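Local coordinates for protein acyl-CoA dehydrogenase (PDB 3NF4) that binds flavin adenine dinucleotide and probably oxidises acyl-CoA thioesters to their enoyl forms, as acyl-CoA dehydrogenases do, at residues V257-A262 against A301-T306; D333-V338 against R362-M367; F192-D197 against A225-D230. All blocks are in the same frame, centred on the assembly; numbering follows the deposited sequence.

How the interactions relate
Read from the N terminus, the chain makes these contacts in series, so that none nests within or crosses another. Interaction 3 closes first, bringing 225-230 back over 192-197 after an intervening run that contains strand but no helix; it joins two sheets of the middle domain. Interaction 1 then pairs helix 247-274 with helix 289-315, and interaction 2 pairs helix 321-346 with helix 357-367, both within the C-terminal helical domain. Interactions 1 and 2 have centres 11 Å apart and touch directly through helix 247-274. Interaction 3 lies on the opposite side of the chain's centre, its centre 37 to 38 Å from the other two.

Interaction 1. Residues V257-A262 against A301-T306; sequences VATGLA and ATARAT
T259 supplies most of the contact with A303 and R304, and its two branches divide the work. OG1 sits beside the backbone N (chi1 -59°), which leaves CG2 anti to that N and directed at the start of the R304 side chain, with T259 CG2 4.0 Å from R304 CB and equally far from R304 N. The hydroxyl branch faces the neighbouring alanine, T259 OG1 lying 3.7 Å from A303 CB, but makes no hydrogen bond there; its polar demand is met within its own helix by the carbonyl of A255. The CA atoms of T259 and A303 are 6.3 Å apart, the nearest pair between the segments, and the small A303 side chain points toward T259. The helices concerned, 247-274 and 289-315, belong to the helical bundle that forms the C-terminal domain of acyl-CoA dehydrogenases. The side chains of T259 and R304 cross at about a right angle, and the arginine bends at chi3 (-54°) as it runs on past the threonine. Its NH2 is held by a salt bridge to E85 of helix 77-88 and a hydrogen bond to Q263, while A331 of helix 321-346 packs against both T259 and A303.

Interaction 2. Residues D333-V338 against R362-M367; sequences DAAMKV and REAKIM
M336 and A364 meet where the two helices come nearest, their CA atoms 5.4 Å apart, and the side chains around them take up different roles. The A364 methyl points toward the opposite helix and settles against its backbone, with A364 CB 3.8 Å from A335 O. It also meets the other methyl directly, A335 CB to A364 CB measuring 4.1 Å. M336 instead sends its chain along the flank of this alanine pair. With CG anti to the backbone N (chi1 -168°) and a bend at chi2 (71°), the thioether lies against the partner helix, M336 SD being 3.8 Å from K365 CA. The same sulfur lies 4.1 Å from K365 CB and, because the lysine chain is itself bent, 4.1 Å from K365 CD, so that it runs alongside the lysine's aliphatic part and touches it at those two carbons. The ammonium end of K365 is bonded beyond the contact, to Q368 of its own chain and, in the third subunit, to T340 O and Q344; M361 of that subunit also packs on M336. I366, the next residue, touches the bound FAD. The short segments 333-338 and 362-367 run nearly antiparallel, at 156° with axes 8.5 Å apart; they belong to helices 321-346 and 357-367, and helix 247-274 covers the alanine pair, placing A258 on A335 and L261 on A364.

Interaction 3. Residues F192-D197 against A225-D230; sequences FLVPAD and ARIDAD
I227 packs on F192, V194 and the backbone of L193 in an apolar contact between two sheets of the acyl-CoA dehydrogenase middle domain, a beta domain in which two sheets pack against each other with their strands steeply crossed. Strand 189-195 belongs to the mixed sheet and strand 217-228 to the antiparallel one. Their short segments run at 116° to each other with axes 8.9 Å apart, and no hydrogen bond links them. The backbones are bonded instead within their own sheets, F192 to L178 and V194 to Y176 on one side, I227 to Y158 and A225 to I160 on the other. Contact across the gap comes from side chains, chiefly that of I227, which points into it. Its CG2 branch approaches the phenyl ring at an oblique angle, F192 CE1 lying 4.2 Å from I227 CG2. The ring is shared with the opposite sheet in a second way, since F192 also stands edge-to-face with Y158, the strand neighbour of I227. Close by, Q198 donates from NE2 to the carbonyl of R226, adding a polar link between the same two parts of the chain. The bound FAD is some distance off, about 13 Å from the V194 side chain. The other branch of I227 is extended, with CG1 anti to the backbone N (chi1 -166°) and CD1 anti beyond it (chi2 168°). Crossing the V194 side chain at about a right angle, it brings I227 CD1 to 4.0 Å from V194 CG2 and, equally, 4.0 Å from L193 O.

Interaction 1. Residues V257-A262 against A301-T306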
loop_
_atom_site.group_PDB
_atom_site.type_symbol
_atom_site.label_atom_id
_atom_site.label_comp_id
_atom_site.label_asym_id
_atom_site.label_seq_id
_atom_site.Cartn_x
_atom_site.Cartn_y
_atom_site.Cartn_z
ATOM N N VAL A 257 -17.393 -13.337 8.199
ATOM C CA VAL A 257 -16.460 -13.990 9.121
ATOM C C VAL A 257 -15.167 -13.184 9.287
ATOM O O VAL A 257 -14.676 -13.040 10.401
ATOM C CB VAL A 257 -16.150 -15.478 8.702
ATOM C CG1 VAL A 257 -15.040 -16.075 9.553
ATOM C CG2 VAL A 257 -17.431 -16.361 8.870
ATOM N N ALA A 258 -14.603 -12.673 8.186
ATOM C CA ALA A 258 -13.327 -11.945 8.257
ATOM C C ALA A 258 -13.506 -10.626 9.000
ATOM O O ALA A 258 -12.613 -10.208 9.749
ATOM C CB ALA A 258 -12.732 -11.697 6.843
ATOM N N THR A 259 -14.656 -9.976 8.801
ATOM C CA THR A 259 -14.962 -8.699 9.497
ATOM C C THR A 259 -15.002 -8.904 11.031
ATOM O O THR A 259 -14.516 -8.060 11.794
ATOM C CB THR A 259 -16.281 -8.059 8.936
ATOM O OG1 THR A 259 -16.126 -7.816 7.528
ATOM C CG2 THR A 259 -16.665 -6.721 9.646
ATOM N N GLY A 260 -15.548 -10.033 11.481
ATOM C CA GLY A 260 -15.719 -10.272 12.933
ATOM C C GLY A 260 -14.402 -10.663 13.585
ATOM O O GLY A 260 -14.165 -10.325 14.735
ATOM N N LEU A 261 -13.545 -11.380 12.839
ATOM C CA LEU A 261 -12.164 -11.649 13.270
ATOM C C LEU A 261 -11.346 -10.347 13.378
ATOM O O LEU A 261 -10.611 -10.144 14.371
ATOM C CB LEU A 261 -11.453 -12.614 12.288
ATOM C CG LEU A 261 -10.002 -12.971 12.628
ATOM C CD1 LEU A 261 -9.823 -13.636 14.049
ATOM C CD2 LEU A 261 -9.359 -13.827 11.523
ATOM N N ALA A 262 -11.457 -9.473 12.367
ATOM C CA ALA A 262 -10.838 -8.142 12.483
ATOM C C ALA A 262 -11.393 -7.326 13.669
ATOM O O ALA A 262 -10.629 -6.691 14.376
ATOM C CB ALA A 262 -10.985 -7.333 11.185
ATOM N N ALA A 301 -14.692 -0.724 9.719
ATOM C CA ALA A 301 -15.981 -0.101 9.421
ATOM C C ALA A 301 -16.295 -0.229 7.914
ATOM O O ALA A 301 -17.424 -0.553 7.506
ATOM C CB ALA A 301 -15.998 1.395 9.879
ATOM N N THR A 302 -15.286 0.044 7.105
ATOM C CA THR A 302 -15.360 -0.068 5.664
ATOM C C THR A 302 -15.717 -1.512 5.186
ATOM O O THR A 302 -16.532 -1.688 4.281
ATOM C CB THR A 302 -14.008 0.372 5.091
ATOM O OG1 THR A 302 -13.903 1.795 5.238
ATOM C CG2 THR A 302 -13.888 0.025 3.639
ATOM N N ALA A 303 -15.127 -2.530 5.800
ATOM C CA ALA A 303 -15.451 -3.918 5.447
ATOM C C ALA A 303 -16.903 -4.281 5.826
ATOM O O ALA A 303 -17.598 -4.941 5.051
ATOM C CB ALA A 303 -14.446 -4.867 6.089
ATOM N N ARG A 304 -17.366 -3.830 7.002
ATOM C CA ARG A 304 -18.752 -4.077 7.429
ATOM C C ARG A 304 -19.771 -3.435 6.462
ATOM O O ARG A 304 -20.703 -4.110 6.005
ATOM C CB ARG A 304 -18.991 -3.558 8.858
ATOM C CG ARG A 304 -20.425 -3.811 9.408
ATOM C CD ARG A 304 -20.613 -3.567 10.936
ATOM N NE ARG A 304 -19.666 -4.307 11.759
ATOM C CZ ARG A 304 -18.622 -3.767 12.387
ATOM N NH1 ARG A 304 -18.391 -2.458 12.302
ATOM N NH2 ARG A 304 -17.814 -4.538 13.113
ATOM N N ALA A 305 -19.588 -2.150 6.139
ATOM C CA ALA A 305 -20.491 -1.450 5.201
ATOM C C ALA A 305 -20.548 -2.055 3.787
ATOM O O ALA A 305 -21.602 -2.093 3.155
ATOM C CB ALA A 305 -20.149 0.048 5.120
ATOM N N THR A 306 -19.400 -2.511 3.300
ATOM C CA THR A 306 -19.316 -3.178 2.006
ATOM C C THR A 306 -20.101 -4.519 1.957
ATOM O O THR A 306 -20.859 -4.749 0.999
ATOM C CB THR A 306 -17.831 -3.332 1.543
ATOM O OG1 THR A 306 -17.183 -2.051 1.613
ATOM C CG2 THR A 306 -17.790 -3.792 0.134
#

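Interaction 2. Residues D333-V338 against R362-M367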
loop_
_atom_site.group_PDB
_atom_site.type_symbol
_atom_site.label_atom_id
_atom_site.label_comp_id
_atom_site.label_asym_id
_atom_site.label_seq_id
_atom_site.Cartn_x
_atom_site.Cartn_y
_atom_site.Cartn_z
ATOM N N ASP A 333 -8.629 -8.796 2.887
ATOM C CA ASP A 333 -7.437 -7.916 2.937
ATOM C C ASP A 333 -7.421 -7.107 4.285
ATOM O O ASP A 333 -6.376 -6.953 4.912
ATOM C CB ASP A 333 -7.304 -7.011 1.699
ATOM C CG ASP A 333 -6.647 -7.742 0.459
ATOM O OD1 ASP A 333 -6.211 -8.933 0.542
ATOM O OD2 ASP A 333 -6.569 -7.110 -0.641
ATOM N N ALA A 334 -8.581 -6.639 4.743
ATOM C CA ALA A 334 -8.664 -5.906 6.031
ATOM C C ALA A 334 -8.321 -6.759 7.260
ATOM O O ALA A 334 -7.622 -6.274 8.158
ATOM C CB ALA A 334 -10.058 -5.234 6.221
ATOM N N ALA A 335 -8.806 -8.008 7.316
ATOM C CA ALA A 335 -8.459 -8.880 8.446
ATOM C C ALA A 335 -6.941 -9.133 8.525
ATOM O O ALA A 335 -6.351 -9.075 9.608
ATOM C CB ALA A 335 -9.264 -10.219 8.443
ATOM N N MET A 336 -6.301 -9.375 7.383
ATOM C CA MET A 336 -4.862 -9.602 7.396
ATOM C C MET A 336 -4.116 -8.357 7.880
ATOM O O MET A 336 -3.192 -8.462 8.693
ATOM C CB MET A 336 -4.334 -10.050 6.029
ATOM C CG MET A 336 -2.874 -10.581 6.061
ATOM S SD MET A 336 -2.838 -12.195 6.898
ATOM C CE MET A 336 -1.998 -11.734 8.414
ATOM N N LYS A 337 -4.529 -7.181 7.421
ATOM C CA LYS A 337 -3.878 -5.929 7.874
ATOM C C LYS A 337 -4.147 -5.561 9.348
ATOM O O LYS A 337 -3.229 -5.127 10.046
ATOM C CB LYS A 337 -4.285 -4.762 6.957
ATOM C CG LYS A 337 -3.597 -3.441 7.240
ATOM C CD LYS A 337 -4.490 -2.251 6.813
ATOM C CE LYS A 337 -3.885 -0.877 7.241
ATOM N NZ LYS A 337 -4.416 0.275 6.418
ATOM N N VAL A 338 -5.396 -5.702 9.810
ATOM C CA VAL A 338 -5.767 -5.370 11.204
ATOM C C VAL A 338 -5.154 -6.352 12.225
ATOM O O VAL A 338 -4.698 -5.934 13.284
ATOM C CB VAL A 338 -7.316 -5.292 11.370
ATOM C CG1 VAL A 338 -7.738 -5.215 12.801
ATOM C CG2 VAL A 338 -7.919 -4.093 10.526
ATOM N N ARG A 362 -2.699 -15.662 12.700
ATOM C CA ARG A 362 -2.588 -16.960 12.028
ATOM C C ARG A 362 -3.932 -17.379 11.364
ATOM O O ARG A 362 -3.935 -17.948 10.271
ATOM C CB ARG A 362 -2.084 -18.062 13.007
ATOM C CG ARG A 362 -0.646 -17.833 13.554
ATOM C CD ARG A 362 -0.164 -19.020 14.413
ATOM N NE ARG A 362 -0.691 -19.014 15.789
ATOM C CZ ARG A 362 -1.589 -19.873 16.281
ATOM N NH1 ARG A 362 -2.121 -20.826 15.520
ATOM N NH2 ARG A 362 -1.991 -19.775 17.549
ATOM N N GLU A 363 -5.052 -17.051 11.984
ATOM C CA GLU A 363 -6.365 -17.350 11.411
ATOM C C GLU A 363 -6.702 -16.521 10.171
ATOM O O GLU A 363 -7.404 -16.999 9.272
ATOM C CB GLU A 363 -7.481 -17.186 12.466
ATOM C CG GLU A 363 -7.521 -18.342 13.443
ATOM C CD GLU A 363 -8.310 -18.104 14.758
ATOM O OE1 GLU A 363 -9.019 -17.080 14.938
ATOM O OE2 GLU A 363 -8.208 -18.995 15.636
ATOM N N ALA A 364 -6.192 -15.293 10.090
ATOM C CA ALA A 364 -6.605 -14.405 8.996
ATOM C C ALA A 364 -6.016 -14.795 7.628
ATOM O O ALA A 364 -6.655 -14.556 6.593
ATOM C CB ALA A 364 -6.293 -12.898 9.336
ATOM N N LYS A 365 -4.804 -15.367 7.635
ATOM C CA LYS A 365 -4.091 -15.714 6.393
ATOM C C LYS A 365 -4.895 -16.626 5.450
ATOM O O LYS A 365 -4.928 -16.371 4.256
ATOM C CB LYS A 365 -2.697 -16.314 6.677
ATOM C CG LYS A 365 -1.885 -16.645 5.438
ATOM C CD LYS A 365 -1.544 -15.377 4.587
ATOM C CE LYS A 365 -2.079 -15.522 3.159
ATOM N NZ LYS A 365 -1.776 -14.354 2.268
ATOM N N ILE A 366 -5.543 -17.668 5.977
ATOM C CA ILE A 366 -6.280 -18.654 5.124
ATOM C C ILE A 366 -7.546 -18.024 4.488
ATOM O O ILE A 366 -8.010 -18.436 3.422
ATOM C CB ILE A 366 -6.648 -19.954 5.927
ATOM C CG1 ILE A 366 -7.252 -21.077 5.025
ATOM C CG2 ILE A 366 -7.652 -19.642 7.030
ATOM C CD1 ILE A 366 -6.428 -21.461 3.749
ATOM N N MET A 367 -8.088 -17.005 5.134
ATOM C CA MET A 367 -9.236 -16.284 4.601
ATOM C C MET A 367 -8.959 -15.596 3.248
ATOM O O MET A 367 -9.863 -15.507 2.370
ATOM C CB MET A 367 -9.716 -15.287 5.651
ATOM C CG MET A 367 -11.089 -15.532 6.088
ATOM S SD MET A 367 -11.242 -15.559 7.861
ATOM C CE MET A 367 -11.331 -17.326 8.173
#

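Interaction 3. Residues F192-D197 against A225-D230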
loop_
_atom_site.group_PDB
_atom_site.type_symbol
_atom_site.label_atom_id
_atom_site.label_comp_id
_atom_site.label_asym_id
_atom_site.label_seq_id
_atom_site.Cartn_x
_atom_site.Cartn_y
_atom_site.Cartn_z
ATOM N N PHE A 192 -24.538 -34.566 -6.070
ATOM C CA PHE A 192 -25.051 -35.699 -5.279
ATOM C C PHE A 192 -25.192 -35.395 -3.794
ATOM O O PHE A 192 -24.299 -34.794 -3.196
ATOM C CB PHE A 192 -24.123 -36.921 -5.411
ATOM C CG PHE A 192 -24.140 -37.549 -6.761
ATOM C CD1 PHE A 192 -25.093 -38.510 -7.079
ATOM C CD2 PHE A 192 -23.217 -37.173 -7.723
ATOM C CE1 PHE A 192 -25.128 -39.083 -8.339
ATOM C CE2 PHE A 192 -23.238 -37.739 -8.982
ATOM C CZ PHE A 192 -24.197 -38.699 -9.293
ATOM N N LEU A 193 -26.294 -35.834 -3.190
ATOM C CA LEU A 193 -26.439 -35.783 -1.734
ATOM C C LEU A 193 -26.033 -37.132 -1.131
ATOM O O LEU A 193 -26.726 -38.147 -1.301
ATOM C CB LEU A 193 -27.846 -35.340 -1.309
ATOM C CG LEU A 193 -28.123 -35.215 0.199
ATOM C CD1 LEU A 193 -27.435 -34.006 0.816
ATOM C CD2 LEU A 193 -29.621 -35.146 0.490
ATOM N N VAL A 194 -24.896 -37.124 -0.435
ATOM C CA VAL A 194 -24.227 -38.329 0.070
ATOM C C VAL A 194 -24.394 -38.414 1.586
ATOM O O VAL A 194 -23.977 -37.501 2.290
ATOM C CB VAL A 194 -22.708 -38.304 -0.264
ATOM C CG1 VAL A 194 -21.976 -39.495 0.351
ATOM C CG2 VAL A 194 -22.479 -38.238 -1.769
ATOM N N PRO A 195 -24.997 -39.509 2.094
ATOM C CA PRO A 195 -25.150 -39.666 3.540
ATOM C C PRO A 195 -23.841 -40.094 4.207
ATOM O O PRO A 195 -22.950 -40.635 3.535
ATOM C CB PRO A 195 -26.186 -40.785 3.657
ATOM C CG PRO A 195 -25.942 -41.628 2.441
ATOM C CD PRO A 195 -25.525 -40.670 1.351
ATOM N N ALA A 196 -23.739 -39.870 5.517
ATOM C CA ALA A 196 -22.511 -40.161 6.270
ATOM C C ALA A 196 -22.192 -41.662 6.397
ATOM O O ALA A 196 -21.072 -42.036 6.739
ATOM C CB ALA A 196 -22.576 -39.522 7.647
ATOM N N ASP A 197 -23.180 -42.509 6.126
ATOM C CA ASP A 197 -23.044 -43.955 6.288
ATOM C C ASP A 197 -22.854 -44.673 4.951
ATOM O O ASP A 197 -22.930 -45.905 4.882
ATOM C CB ASP A 197 -24.269 -44.506 7.019
ATOM C CG ASP A 197 -25.570 -43.879 6.530
ATOM O OD1 ASP A 197 -25.700 -42.622 6.604
ATOM O OD2 ASP A 197 -26.458 -44.638 6.076
ATOM N N ALA A 225 -18.222 -46.932 -4.569
ATOM C CA ALA A 225 -19.325 -46.430 -3.768
ATOM C C ALA A 225 -20.599 -46.322 -4.609
ATOM O O ALA A 225 -20.818 -45.319 -5.288
ATOM C CB ALA A 225 -18.959 -45.091 -3.147
ATOM N N ARG A 226 -21.422 -47.373 -4.569
ATOM C CA ARG A 226 -22.699 -47.395 -5.298
ATOM C C ARG A 226 -23.728 -46.484 -4.628
ATOM O O ARG A 226 -23.937 -46.551 -3.411
ATOM C CB ARG A 226 -23.255 -48.825 -5.426
ATOM N N ILE A 227 -24.362 -45.640 -5.432
ATOM C CA ILE A 227 -25.336 -44.683 -4.917
ATOM C C ILE A 227 -26.626 -44.689 -5.754
ATOM O O ILE A 227 -26.581 -44.818 -6.980
ATOM C CB ILE A 227 -24.704 -43.236 -4.770
ATOM C CG1 ILE A 227 -25.582 -42.312 -3.912
ATOM C CG2 ILE A 227 -24.379 -42.617 -6.135
ATOM C CD1 ILE A 227 -24.872 -40.993 -3.496
ATOM N N ASP A 228 -27.761 -44.558 -5.071
ATOM C CA ASP A 228 -29.081 -44.515 -5.712
ATOM C C ASP A 228 -29.263 -43.284 -6.610
ATOM O O ASP A 228 -28.920 -42.169 -6.213
ATOM C CB ASP A 228 -30.176 -44.539 -4.640
ATOM C CG ASP A 228 -31.542 -44.905 -5.203
ATOM O OD1 ASP A 228 -31.664 -45.998 -5.804
ATOM O OD2 ASP A 228 -32.501 -44.111 -5.027
ATOM N N ALA A 229 -29.816 -43.481 -7.809
ATOM C CA ALA A 229 -29.994 -42.374 -8.772
ATOM C C ALA A 229 -30.989 -41.298 -8.314
ATOM O O ALA A 229 -31.041 -40.213 -8.897
ATOM C CB ALA A 229 -30.367 -42.898 -10.166
ATOM N N ASP A 230 -31.768 -41.601 -7.274
ATOM C CA ASP A 230 -32.661 -40.618 -6.668
ATOM C C ASP A 230 -31.908 -39.630 -5.762
ATOM O O ASP A 230 -32.501 -38.667 -5.272
ATOM C CB ASP A 230 -33.802 -41.306 -5.902
#